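Local coordinates for protein glycine betaine/carnitine/choline ABC transporter (Staphylococcus aureus subsp. aureus Mu50, PDB 3O66) that probably binds glycine betaine, carnitine or choline and delivers it to the membrane part of an ABC transporter for uptake, at residues R29-H34 and E273-H278; T43-L48 and G61-S66; T105-Y110 and E229-H234; G161-K164 and F168-G171; R174-G179 and E188-A193. One frame throughout, in Å; residues are numbered along the deposited sequence.

Contact 1 (R29-H34 and E273-H278)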
# COMPACT_ATOMS: atom_id res chain seq x y z
N ARG A 29 12.47 -4.21 -11.10
CA ARG A 29 13.64 -3.94 -11.96
C ARG A 29 14.58 -5.15 -11.95
O ARG A 29 15.05 -5.62 -13.01
CB ARG A 29 14.38 -2.67 -11.50
CG ARG A 29 15.73 -2.47 -12.20
CD ARG A 29 16.46 -1.25 -11.63
NE ARG A 29 16.90 -1.44 -10.23
CZ ARG A 29 18.03 -2.04 -9.86
NH1 ARG A 29 18.88 -2.50 -10.78
NH2 ARG A 29 18.33 -2.15 -8.57
N LEU A 30 14.86 -5.65 -10.74
CA LEU A 30 15.77 -6.77 -10.58
C LEU A 30 15.20 -8.06 -11.12
O LEU A 30 15.93 -8.89 -11.67
CB LEU A 30 16.24 -6.91 -9.12
CG LEU A 30 17.13 -5.79 -8.56
CD1 LEU A 30 17.09 -5.78 -7.02
CD2 LEU A 30 18.62 -5.86 -9.07
N LEU A 31 13.89 -8.23 -10.97
CA LEU A 31 13.26 -9.46 -11.41
C LEU A 31 13.24 -9.49 -12.94
O LEU A 31 13.48 -10.54 -13.53
CB LEU A 31 11.85 -9.56 -10.84
CG LEU A 31 11.09 -10.85 -11.09
CD1 LEU A 31 11.85 -12.09 -10.61
CD2 LEU A 31 9.71 -10.74 -10.41
N ILE A 32 12.97 -8.35 -13.57
CA ILE A 32 13.01 -8.26 -15.04
C ILE A 32 14.43 -8.51 -15.55
O ILE A 32 14.63 -9.29 -16.49
CB ILE A 32 12.45 -6.92 -15.55
CG1 ILE A 32 10.93 -6.88 -15.27
CG2 ILE A 32 12.80 -6.70 -17.03
CD1 ILE A 32 10.36 -5.47 -15.28
N GLU A 33 15.43 -7.88 -14.91
CA GLU A 33 16.82 -8.20 -15.28
C GLU A 33 17.07 -9.70 -15.19
O GLU A 33 17.72 -10.29 -16.08
CB GLU A 33 17.82 -7.44 -14.42
CG GLU A 33 17.85 -5.95 -14.72
CD GLU A 33 18.84 -5.17 -13.85
OE1 GLU A 33 19.93 -5.72 -13.55
OE2 GLU A 33 18.53 -4.01 -13.50
N HIS A 34 16.60 -10.30 -14.10
CA HIS A 34 16.83 -11.73 -13.86
C HIS A 34 16.16 -12.59 -14.93
O HIS A 34 16.82 -13.42 -15.57
CB HIS A 34 16.37 -12.14 -12.44
CG HIS A 34 16.46 -13.62 -12.18
ND1 HIS A 34 17.64 -14.25 -11.84
CD2 HIS A 34 15.52 -14.59 -12.22
CE1 HIS A 34 17.42 -15.55 -11.67
NE2 HIS A 34 16.14 -15.78 -11.90
N GLU A 273 17.52 -8.80 -1.54
CA GLU A 273 17.56 -9.81 -0.50
C GLU A 273 16.27 -10.66 -0.46
O GLU A 273 16.34 -11.90 -0.34
CB GLU A 273 17.89 -9.19 0.88
CG GLU A 273 19.30 -8.62 0.91
CD GLU A 273 19.73 -8.06 2.27
OE1 GLU A 273 18.89 -7.89 3.20
OE2 GLU A 273 20.94 -7.78 2.39
N PHE A 274 15.14 -9.98 -0.63
CA PHE A 274 13.83 -10.64 -0.71
C PHE A 274 13.79 -11.58 -1.92
O PHE A 274 13.40 -12.75 -1.81
CB PHE A 274 12.71 -9.60 -0.78
CG PHE A 274 11.33 -10.19 -0.79
CD1 PHE A 274 10.77 -10.68 0.39
CD2 PHE A 274 10.60 -10.24 -1.97
CE1 PHE A 274 9.47 -11.23 0.42
CE2 PHE A 274 9.28 -10.78 -1.99
CZ PHE A 274 8.72 -11.28 -0.78
N LEU A 275 14.22 -11.08 -3.08
CA LEU A 275 14.22 -11.89 -4.28
C LEU A 275 15.11 -13.12 -4.11
O LEU A 275 14.71 -14.22 -4.50
CB LEU A 275 14.68 -11.11 -5.52
CG LEU A 275 13.65 -10.12 -6.00
CD1 LEU A 275 14.23 -9.16 -7.07
CD2 LEU A 275 12.34 -10.86 -6.49
N LYS A 276 16.30 -12.94 -3.53
CA LYS A 276 17.20 -14.07 -3.34
C LYS A 276 16.61 -15.10 -2.37
O LYS A 276 16.71 -16.29 -2.59
CB LYS A 276 18.58 -13.60 -2.84
CG LYS A 276 19.38 -12.89 -3.93
CD LYS A 276 20.85 -12.77 -3.52
CE LYS A 276 21.74 -12.07 -4.58
NZ LYS A 276 21.29 -12.28 -6.00
N LYS A 277 15.96 -14.61 -1.32
CA LYS A 277 15.32 -15.48 -0.32
C LYS A 277 14.27 -16.38 -0.98
O LYS A 277 14.04 -17.51 -0.54
CB LYS A 277 14.65 -14.61 0.76
CG LYS A 277 14.13 -15.37 1.96
CD LYS A 277 13.34 -14.46 2.92
CE LYS A 277 12.42 -15.30 3.80
NZ LYS A 277 11.44 -14.45 4.59
N HIS A 278 13.61 -15.87 -2.02
CA HIS A 278 12.60 -16.64 -2.72
C HIS A 278 13.05 -17.19 -4.08
O HIS A 278 12.20 -17.56 -4.88
CB HIS A 278 11.29 -15.84 -2.82
CG HIS A 278 10.64 -15.59 -1.50
ND1 HIS A 278 9.79 -16.50 -0.92
CD2 HIS A 278 10.72 -14.54 -0.65
CE1 HIS A 278 9.36 -16.03 0.24
NE2 HIS A 278 9.92 -14.84 0.44
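L275 points its isobutyl side chain at L30 and L31, where two helices of one lobe of this two-lobed binding protein pack together. The helices are 19-35 and 267-277, the last helix of the chain. Between the two segments, L30, L31 and L275 make the contact. The tight part is around CD1 of L275. This methyl comes within 3.6 Å of CB of L30 and within 4.0 Å of the backbone N of L31. It rests on the root of L30 and the backbone beside it, less close to the L30 methyls. CG of L275 sits beside its own backbone N (chi1 -73°), which sends the two methyls across to the other helix. M27, one turn back on helix 19-35, also touches L275.

The outer side is looser and polar. R29 and E33 form a salt bridge through a weak hydrogen bond from NH1 of R29 to OE2 of E33 at 3.1 Å. CG of L30 lies over one face of the R29 guanidinium, offset toward its rim. K276 is exposed, and its NZ hydrogen-bonds to OH of Y280. The second methyl of L275, CD2, stands 4.3 Å from CD1 of L31.

Contact 2 (T43-L48 and G61-S66)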
# COMPACT_ATOMS: atom_id res chain seq x y z
N THR A 43 14.92 1.06 -15.75
CA THR A 43 15.34 2.14 -14.86
C THR A 43 14.12 2.72 -14.17
O THR A 43 13.00 2.51 -14.61
CB THR A 43 16.14 3.24 -15.59
OG1 THR A 43 15.30 3.88 -16.54
CG2 THR A 43 17.35 2.61 -16.31
N LEU A 44 14.33 3.47 -13.09
CA LEU A 44 13.23 4.02 -12.34
C LEU A 44 13.04 5.48 -12.67
O LEU A 44 14.01 6.20 -12.92
CB LEU A 44 13.44 3.86 -10.83
CG LEU A 44 13.01 2.59 -10.10
CD1 LEU A 44 13.48 1.29 -10.76
CD2 LEU A 44 13.47 2.67 -8.64
N VAL A 45 11.78 5.90 -12.68
CA VAL A 45 11.41 7.32 -12.67
C VAL A 45 10.98 7.56 -11.23
O VAL A 45 9.83 7.32 -10.84
CB VAL A 45 10.30 7.64 -13.68
CG1 VAL A 45 9.91 9.11 -13.61
CG2 VAL A 45 10.77 7.29 -15.12
N ASN A 46 11.96 7.99 -10.44
CA ASN A 46 11.90 7.91 -8.99
C ASN A 46 11.44 9.22 -8.37
O ASN A 46 11.36 10.25 -9.05
CB ASN A 46 13.29 7.52 -8.45
CG ASN A 46 13.21 6.58 -7.25
OD1 ASN A 46 12.18 6.53 -6.55
ND2 ASN A 46 14.31 5.88 -6.96
N ASN A 47 11.12 9.15 -7.07
CA ASN A 47 10.72 10.29 -6.24
C ASN A 47 9.51 11.08 -6.70
O ASN A 47 9.46 12.31 -6.54
CB ASN A 47 11.91 11.22 -6.01
CG ASN A 47 13.08 10.52 -5.35
OD1 ASN A 47 14.20 10.57 -5.85
ND2 ASN A 47 12.82 9.84 -4.23
N LEU A 48 8.52 10.40 -7.27
CA LEU A 48 7.33 11.09 -7.75
C LEU A 48 6.41 11.39 -6.57
O LEU A 48 6.39 10.62 -5.59
CB LEU A 48 6.60 10.26 -8.81
CG LEU A 48 7.42 9.86 -10.04
CD1 LEU A 48 6.53 9.21 -11.09
CD2 LEU A 48 8.14 11.10 -10.61
N GLY A 61 3.74 8.61 -21.82
CA GLY A 61 4.81 7.82 -22.43
C GLY A 61 6.15 8.01 -21.74
O GLY A 61 7.19 7.59 -22.26
N ASP A 62 6.13 8.64 -20.56
CA ASP A 62 7.35 8.89 -19.79
C ASP A 62 7.85 7.67 -19.03
O ASP A 62 9.03 7.61 -18.60
CB ASP A 62 7.11 10.02 -18.81
CG ASP A 62 6.76 11.33 -19.50
OD1 ASP A 62 7.18 11.58 -20.66
OD2 ASP A 62 6.04 12.11 -18.85
N ALA A 63 6.95 6.72 -18.83
CA ALA A 63 7.26 5.42 -18.24
C ALA A 63 6.22 4.44 -18.69
O ALA A 63 5.16 4.84 -19.22
CB ALA A 63 7.28 5.49 -16.69
N ASN A 64 6.50 3.15 -18.48
CA ASN A 64 5.53 2.15 -18.91
C ASN A 64 5.15 1.12 -17.87
O ASN A 64 4.34 0.23 -18.18
CB ASN A 64 5.95 1.48 -20.23
CG ASN A 64 7.43 1.10 -20.25
OD1 ASN A 64 8.10 1.05 -19.21
ND2 ASN A 64 7.95 0.84 -21.45
N ILE A 65 5.72 1.23 -16.66
CA ILE A 65 5.34 0.39 -15.50
C ILE A 65 5.24 1.33 -14.29
O ILE A 65 6.03 2.24 -14.18
CB ILE A 65 6.39 -0.71 -15.19
CG1 ILE A 65 6.45 -1.75 -16.33
CG2 ILE A 65 6.12 -1.38 -13.83
CD1 ILE A 65 7.59 -2.79 -16.15
N SER A 66 4.22 1.15 -13.45
CA SER A 66 4.21 1.70 -12.09
C SER A 66 4.51 0.56 -11.12
O SER A 66 3.81 -0.47 -11.15
CB SER A 66 2.86 2.32 -11.76
OG SER A 66 2.63 3.52 -12.52
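V45 has CG1 anti to its backbone N (chi1 178°), and CG2 is anti to the carbonyl carbon. This rotation turns CG2 toward D62 and A63. The methyl meets the backbone O of D62 at 3.9 Å. It also lies 4.2 Å from CB of A63. The first is a carbon beside a carbonyl oxygen, the second a loose apolar touch. A63 brings its single methyl from the opposing segment. D62 takes part with its carbonyl, and its carboxylate stays clear of V45.

Strands 43-48 and 65-70 run parallel in a five-stranded mixed sheet, with strand 12-16 between them. Helix 51-60 joins them as a right-handed beta-alpha-beta crossover. The contact lies where the chain leaves that helix and has not yet entered strand 65-70. G61 ends the helix with a Schellman motif and a positive phi of 83°, which suits glycine. A63 also packs on L58 of the helix and on T14 of the intervening strand 12-16.

V45 is tied to strand 12-16 by backbone hydrogen bonds to I13 and A15. Further along strand 43-48, the amide N of N47 bonds to OD1 of N46 at 2.9 Å, coming from 25° out of the carbonyl plane. The same OD1 takes a second bond, from NE2 of Q22.

Contact 3 (T105-Y110 and E229-H234)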
# COMPACT_ATOMS: atom_id res chain seq x y z
N THR A 105 -2.78 -2.74 -17.93
CA THR A 105 -3.09 -3.86 -17.08
C THR A 105 -2.80 -3.46 -15.64
O THR A 105 -1.64 -3.18 -15.26
CB THR A 105 -2.29 -5.10 -17.49
OG1 THR A 105 -2.74 -5.53 -18.79
CG2 THR A 105 -2.44 -6.24 -16.46
N PHE A 106 -3.86 -3.42 -14.84
CA PHE A 106 -3.71 -3.24 -13.39
C PHE A 106 -3.67 -4.67 -12.84
O PHE A 106 -4.68 -5.35 -12.87
CB PHE A 106 -4.90 -2.41 -12.83
CG PHE A 106 -4.69 -1.85 -11.44
CD1 PHE A 106 -4.55 -0.47 -11.25
CD2 PHE A 106 -4.69 -2.69 -10.33
CE1 PHE A 106 -4.37 0.07 -9.97
CE2 PHE A 106 -4.54 -2.17 -9.04
CZ PHE A 106 -4.38 -0.77 -8.87
N PHE A 107 -2.49 -5.13 -12.38
CA PHE A 107 -2.30 -6.55 -12.02
C PHE A 107 -3.09 -6.94 -10.79
O PHE A 107 -3.55 -6.07 -10.02
CB PHE A 107 -0.82 -6.89 -11.83
CG PHE A 107 -0.06 -7.00 -13.14
CD1 PHE A 107 0.21 -8.25 -13.70
CD2 PHE A 107 0.33 -5.85 -13.82
CE1 PHE A 107 0.88 -8.36 -14.91
CE2 PHE A 107 1.00 -5.93 -15.05
CZ PHE A 107 1.29 -7.19 -15.59
N ASP A 108 -3.32 -8.24 -10.64
CA ASP A 108 -3.78 -8.79 -9.36
C ASP A 108 -2.81 -8.32 -8.26
O ASP A 108 -1.65 -8.09 -8.53
CB ASP A 108 -3.85 -10.31 -9.39
CG ASP A 108 -5.04 -10.84 -10.21
OD1 ASP A 108 -5.93 -10.06 -10.61
OD2 ASP A 108 -5.07 -12.06 -10.44
N SER A 109 -3.31 -8.20 -7.04
CA SER A 109 -2.52 -7.63 -5.96
C SER A 109 -1.29 -8.39 -5.58
O SER A 109 -1.25 -9.65 -5.63
CB SER A 109 -3.40 -7.39 -4.72
OG SER A 109 -2.64 -6.86 -3.63
N TYR A 110 -0.26 -7.64 -5.21
CA TYR A 110 0.91 -8.21 -4.53
C TYR A 110 0.55 -9.06 -3.30
O TYR A 110 1.31 -9.96 -2.92
CB TYR A 110 1.83 -7.09 -4.09
CG TYR A 110 2.54 -6.41 -5.23
CD1 TYR A 110 3.36 -7.14 -6.10
CD2 TYR A 110 2.41 -5.03 -5.43
CE1 TYR A 110 4.02 -6.52 -7.13
CE2 TYR A 110 3.05 -4.37 -6.47
CZ TYR A 110 3.85 -5.13 -7.32
OH TYR A 110 4.50 -4.50 -8.33
N GLU A 229 0.80 -1.57 -24.36
CA GLU A 229 1.79 -1.36 -25.43
C GLU A 229 3.09 -2.11 -25.06
O GLU A 229 3.64 -2.83 -25.89
CB GLU A 229 2.07 0.13 -25.68
CG GLU A 229 3.13 0.38 -26.77
CD GLU A 229 3.48 1.87 -26.97
OE1 GLU A 229 3.21 2.69 -26.06
OE2 GLU A 229 4.04 2.22 -28.04
N LEU A 230 3.56 -1.96 -23.82
CA LEU A 230 4.78 -2.65 -23.37
C LEU A 230 4.57 -4.16 -23.34
O LEU A 230 5.45 -4.95 -23.79
CB LEU A 230 5.23 -2.15 -21.98
CG LEU A 230 6.33 -2.99 -21.32
CD1 LEU A 230 7.65 -2.90 -22.11
CD2 LEU A 230 6.53 -2.57 -19.87
N LEU A 231 3.43 -4.58 -22.80
CA LEU A 231 3.11 -6.00 -22.69
C LEU A 231 2.91 -6.65 -24.06
O LEU A 231 3.16 -7.85 -24.23
CB LEU A 231 1.89 -6.21 -21.79
CG LEU A 231 2.04 -5.76 -20.32
CD1 LEU A 231 0.82 -6.22 -19.53
CD2 LEU A 231 3.32 -6.27 -19.65
N ARG A 232 2.47 -5.88 -25.05
CA ARG A 232 2.38 -6.41 -26.42
C ARG A 232 3.75 -6.56 -27.07
O ARG A 232 4.01 -7.54 -27.78
CB ARG A 232 1.41 -5.58 -27.27
CG ARG A 232 -0.05 -5.86 -26.92
CD ARG A 232 -1.04 -5.16 -27.82
NE ARG A 232 -0.91 -3.71 -27.75
CZ ARG A 232 -1.66 -2.90 -27.00
NH1 ARG A 232 -2.63 -3.37 -26.25
NH2 ARG A 232 -1.42 -1.60 -27.02
N GLN A 233 4.63 -5.60 -26.81
CA GLN A 233 5.98 -5.64 -27.31
C GLN A 233 6.81 -6.78 -26.67
O GLN A 233 7.58 -7.43 -27.36
CB GLN A 233 6.66 -4.28 -27.10
CG GLN A 233 8.09 -4.23 -27.58
CD GLN A 233 8.56 -2.81 -27.83
OE1 GLN A 233 8.35 -1.92 -27.00
NE2 GLN A 233 9.19 -2.59 -28.98
N HIS A 234 6.64 -6.99 -25.36
CA HIS A 234 7.37 -8.03 -24.62
C HIS A 234 6.42 -8.87 -23.76
O HIS A 234 6.36 -8.66 -22.54
CB HIS A 234 8.42 -7.39 -23.70
CG HIS A 234 9.42 -6.55 -24.42
ND1 HIS A 234 10.46 -7.09 -25.15
CD2 HIS A 234 9.54 -5.20 -24.53
CE1 HIS A 234 11.16 -6.11 -25.69
NE2 HIS A 234 10.63 -4.96 -25.34
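L231 makes the apolar part of this contact with a single methyl. The two side chains of L231 and F107 come from opposite directions, and CD1 meets the CZ end of the ring obliquely, at 4.1 Å from CZ. CD1 also lies 3.9 Å from CB of T105, and these two side chains cross at about a right angle. A chi1 of -62° in L231 extends the methyls away from the helix toward the strand. Within segment 105-110, CG2 of T105 sits 3.7 Å above the F107 ring, over its centre. That methyl packs on one face of the ring. K238, I241 and N242 of helix 236-242 also touch F107.

Strand 104-106 is an edge strand of a mixed sheet and pairs antiparallel with strand 222-227. Helix 228-233 follows strand 222-227 directly and carries L231, which reaches the side chains of the edge strand. T105 shares a backbone hydrogen bond with A226, and F107 with A224.

The polar part is small. OG1 of T105 lies 3.7 Å from CD1 of L231, a plain packing contact. Its hydrogen bond goes to OD1 of N228, at the start of the same helix. The hydroxyl is thus satisfied although a leucine methyl lies against it. On the exposed side R232 makes a salt bridge from NH2 to OD2 of D103, just before the strand.

Contact 4 (G161-K164 and F168-G171)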
# COMPACT_ATOMS: atom_id res chain seq x y z
N GLY A 161 -17.90 11.00 9.89
CA GLY A 161 -18.47 9.85 9.20
C GLY A 161 -18.16 8.54 9.90
O GLY A 161 -18.99 7.64 9.93
N PHE A 162 -16.95 8.43 10.45
CA PHE A 162 -16.54 7.23 11.18
C PHE A 162 -17.39 7.03 12.43
O PHE A 162 -17.79 5.90 12.73
CB PHE A 162 -15.05 7.27 11.55
CG PHE A 162 -14.67 6.32 12.66
CD1 PHE A 162 -14.25 5.02 12.37
CD2 PHE A 162 -14.77 6.70 14.00
CE1 PHE A 162 -13.93 4.13 13.40
CE2 PHE A 162 -14.45 5.82 15.04
CZ PHE A 162 -14.04 4.53 14.74
N LYS A 163 -17.63 8.11 13.17
CA LYS A 163 -18.45 8.08 14.39
C LYS A 163 -19.88 7.64 14.09
O LYS A 163 -20.47 6.87 14.84
CB LYS A 163 -18.47 9.45 15.10
CG LYS A 163 -17.15 9.84 15.76
CD LYS A 163 -17.29 11.10 16.58
CE LYS A 163 -17.29 12.36 15.73
NZ LYS A 163 -17.45 13.55 16.60
N LYS A 164 -20.43 8.15 12.99
CA LYS A 164 -21.77 7.78 12.54
C LYS A 164 -21.83 6.28 12.16
O LYS A 164 -22.69 5.55 12.67
CB LYS A 164 -22.20 8.68 11.37
CG LYS A 164 -23.67 8.54 10.94
CD LYS A 164 -24.18 9.75 10.14
CE LYS A 164 -23.56 9.84 8.74
NZ LYS A 164 -24.47 10.57 7.77
N PHE A 168 -19.54 4.92 17.89
CA PHE A 168 -18.85 5.28 19.13
C PHE A 168 -17.84 6.41 18.91
O PHE A 168 -17.52 6.77 17.77
CB PHE A 168 -18.21 4.05 19.80
CG PHE A 168 -17.16 3.36 18.96
CD1 PHE A 168 -15.84 3.83 18.95
CD2 PHE A 168 -17.48 2.23 18.22
CE1 PHE A 168 -14.87 3.20 18.18
CE2 PHE A 168 -16.49 1.57 17.45
CZ PHE A 168 -15.20 2.06 17.42
N ASP A 169 -17.36 7.00 20.01
CA ASP A 169 -16.34 8.03 19.89
C ASP A 169 -15.29 7.93 20.99
O ASP A 169 -15.40 7.11 21.90
CB ASP A 169 -16.94 9.44 19.70
CG ASP A 169 -17.36 10.12 20.99
OD1 ASP A 169 -17.59 9.44 22.02
OD2 ASP A 169 -17.48 11.37 20.96
N PHE A 170 -14.25 8.72 20.86
CA PHE A 170 -13.12 8.58 21.73
C PHE A 170 -13.12 9.61 22.84
O PHE A 170 -13.63 10.72 22.68
CB PHE A 170 -11.84 8.61 20.91
CG PHE A 170 -11.60 7.34 20.16
CD1 PHE A 170 -10.88 6.29 20.75
CD2 PHE A 170 -12.13 7.16 18.88
CE1 PHE A 170 -10.67 5.11 20.06
CE2 PHE A 170 -11.93 5.98 18.20
CZ PHE A 170 -11.20 4.96 18.78
N GLY A 171 -12.52 9.24 23.97
CA GLY A 171 -12.46 10.13 25.13
C GLY A 171 -11.66 11.37 24.83
O GLY A 171 -12.03 12.47 25.24
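The turn from helix 159-166 into edge strand 172-176 folds back on its own helix, and three phenylalanines pack between them. F162 is on the helix; F168 and F170 are in the loop. The ring edge of F162 points at the face of F168, an offset edge-to-face stack. The centroids are 5.6 Å apart and the planes stand at 89°. CZ of F162 is 3.8 Å from CE1 of F168. F162 has CG anti to its backbone N (chi1 161°), which swings the ring along the helix side to the loop. F168 holds CG between its backbone N and carbonyl carbon (chi1 61°). This brings the ring back toward the helix although its CB starts away from it. CE2 of F162 also lies at the edge of the F170 ring, 4.0 Å from CE2 of F170.

The K163 chain crosses D169 obliquely. Its CD is 3.6 Å from CB of D169, and its CG is 3.7 Å from O of F168. NZ makes a salt bridge with OE2 of E160 and stays 4.9 Å from OD2 of D169. The loop is also tied by F170 N to OH of Y159. The lysine methylenes help bury O of F168, which has no hydrogen-bond partner in the model. The contact therefore rests on ring and methylene packing, and the charges of K163 and D169 probably add little direct attraction.

Contact 5 (R174-G179 and E188-A193)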
# COMPACT_ATOMS: atom_id res chain seq x y z
N ARG A 174 -6.57 13.46 19.08
CA ARG A 174 -5.38 14.25 18.88
C ARG A 174 -5.04 14.25 17.37
O ARG A 174 -4.40 13.32 16.88
CB ARG A 174 -4.22 13.67 19.72
CG ARG A 174 -2.96 14.47 19.58
CD ARG A 174 -1.83 13.92 20.47
NE ARG A 174 -0.56 14.49 20.03
CZ ARG A 174 0.62 13.94 20.29
NH1 ARG A 174 0.71 12.82 21.02
NH2 ARG A 174 1.72 14.52 19.82
N PRO A 175 -5.47 15.29 16.63
CA PRO A 175 -5.07 15.37 15.20
C PRO A 175 -3.62 15.81 15.09
O PRO A 175 -3.23 16.78 15.72
CB PRO A 175 -6.02 16.43 14.61
CG PRO A 175 -7.10 16.66 15.68
CD PRO A 175 -6.44 16.33 17.01
N MSE A 176 -2.81 15.08 14.31
CA MSE A 176 -1.35 15.26 14.32
C MSE A 176 -0.74 14.76 13.01
O MSE A 176 -1.45 14.32 12.14
CB MSE A 176 -0.72 14.50 15.50
CG MSE A 176 -1.13 12.99 15.52
SE MSE A 176 -0.68 12.12 17.18
CE MSE A 176 1.22 11.93 16.93
N GLN A 177 0.59 14.83 12.89
CA GLN A 177 1.29 14.25 11.74
C GLN A 177 1.21 12.74 11.77
O GLN A 177 1.63 12.11 12.75
CB GLN A 177 2.77 14.63 11.77
CG GLN A 177 3.10 16.02 11.34
CD GLN A 177 4.53 16.10 10.81
OE1 GLN A 177 5.50 15.85 11.54
NE2 GLN A 177 4.66 16.43 9.52
N ILE A 178 0.70 12.16 10.69
CA ILE A 178 0.49 10.72 10.59
C ILE A 178 1.81 9.97 10.87
O ILE A 178 1.82 8.93 11.55
CB ILE A 178 -0.15 10.36 9.20
CG1 ILE A 178 -0.43 8.87 9.07
CG2 ILE A 178 0.76 10.78 8.08
CD1 ILE A 178 -1.18 8.31 10.14
N GLY A 179 2.91 10.52 10.39
CA GLY A 179 4.25 9.95 10.58
C GLY A 179 4.64 9.71 12.04
O GLY A 179 5.44 8.82 12.33
N GLU A 188 2.99 5.21 24.54
CA GLU A 188 1.76 5.24 25.34
C GLU A 188 1.19 6.66 25.53
O GLU A 188 0.42 6.90 26.48
CB GLU A 188 1.93 4.49 26.70
CG GLU A 188 2.44 3.05 26.48
CD GLU A 188 2.03 2.06 27.55
OE1 GLU A 188 0.92 2.19 28.11
OE2 GLU A 188 2.81 1.12 27.82
N LYS A 189 1.57 7.57 24.62
CA LYS A 189 0.90 8.87 24.51
C LYS A 189 -0.47 8.74 23.85
O LYS A 189 -1.31 9.62 24.00
CB LYS A 189 1.77 9.90 23.77
CG LYS A 189 2.98 10.41 24.56
CD LYS A 189 2.53 11.23 25.80
CE LYS A 189 3.72 11.83 26.59
NZ LYS A 189 4.77 10.80 26.98
N LEU A 190 -0.70 7.65 23.12
CA LEU A 190 -2.00 7.33 22.56
C LEU A 190 -2.38 5.90 22.97
O LEU A 190 -1.51 5.09 23.28
CB LEU A 190 -1.96 7.36 21.02
CG LEU A 190 -1.57 8.67 20.33
CD1 LEU A 190 -1.43 8.43 18.85
CD2 LEU A 190 -2.60 9.76 20.64
N ASP A 191 -3.67 5.59 22.94
CA ASP A 191 -4.12 4.22 23.11
C ASP A 191 -4.45 3.58 21.77
O ASP A 191 -4.33 2.36 21.60
CB ASP A 191 -5.34 4.19 24.02
CG ASP A 191 -5.06 4.79 25.40
OD1 ASP A 191 -4.11 4.33 26.08
OD2 ASP A 191 -5.76 5.75 25.78
N VAL A 192 -4.88 4.42 20.83
CA VAL A 192 -5.28 4.00 19.48
C VAL A 192 -4.78 5.05 18.47
O VAL A 192 -4.83 6.29 18.74
CB VAL A 192 -6.84 3.89 19.37
CG1 VAL A 192 -7.26 3.37 17.99
CG2 VAL A 192 -7.40 2.98 20.45
N ALA A 193 -4.30 4.59 17.30
CA ALA A 193 -3.83 5.46 16.24
C ALA A 193 -4.53 5.05 14.96
O ALA A 193 -4.79 3.84 14.74
CB ALA A 193 -2.30 5.35 16.08
O HOH W 1 -1.27 12.24 23.24
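The segments come nearest at CA of R174 and CA of L190, 8.5 Å apart, too far for direct strand pairing, and side chains bridge the gap. L190 points toward segment 174-179 and meets both R174 and M176. M176 is modelled as selenomethionine. Its SE is 4.1 Å from CD1 of L190, and the two side chains slide past each other in opposite directions. In M176 a chi1 of 54° leaves CG flanked by backbone N and C, and a bend at chi3 turns the end methyl aside; selenium makes the contact. CD2 of L190 lies 4.2 Å from CD of R174.

Strands 172-176 and 192-196 are parallel, with strand 144-148 between them. Helix 181-186 joins them in a right-handed beta-alpha-beta crossover. E188 closes this helix with a Schellman motif, at a phi of 69°. The contact spans the end of the first strand and the turn before the second. A184 on the helix packs against L190, and V181 packs against M176.

R174 reaches across toward K189 with an extended chain, CG anti to its backbone N. One face of its guanidinium has SE of M176 3.7 Å above the plane, offset toward the rim. K189 comes at the edge instead, with its CB near the plane and 4.1 Å from NH1. A water links the two residues. It accepts from NH1 of R174 at 3.0 Å and donates to the backbone O of K189 at 2.7 Å. The ammonium end of K189 bends away from the arginine.

Contacts 1, 2 and 3 lie in one lobe, contacts 4 and 5 in the other. Contacts 1, 3 and 4 are mostly buried. Contacts 2 and 5 are partly buried. These two are counterparts: each joins a strand to the turn that leads, after a crossover helix, into a parallel strand with one strand between. Both reach the surface. Contact 2 is almost bare packing, while contact 5 adds a guanidinium and a bridging water. Contacts 1 and 3 both turn on leucine methyls, and contact 4 on stacked rings. Contacts 2 and 3 reach the same sheet. I65 of contact 2 touches I32 of contact 1 and L230 of contact 3. F170 of contact 4 packs on V192 of contact 5.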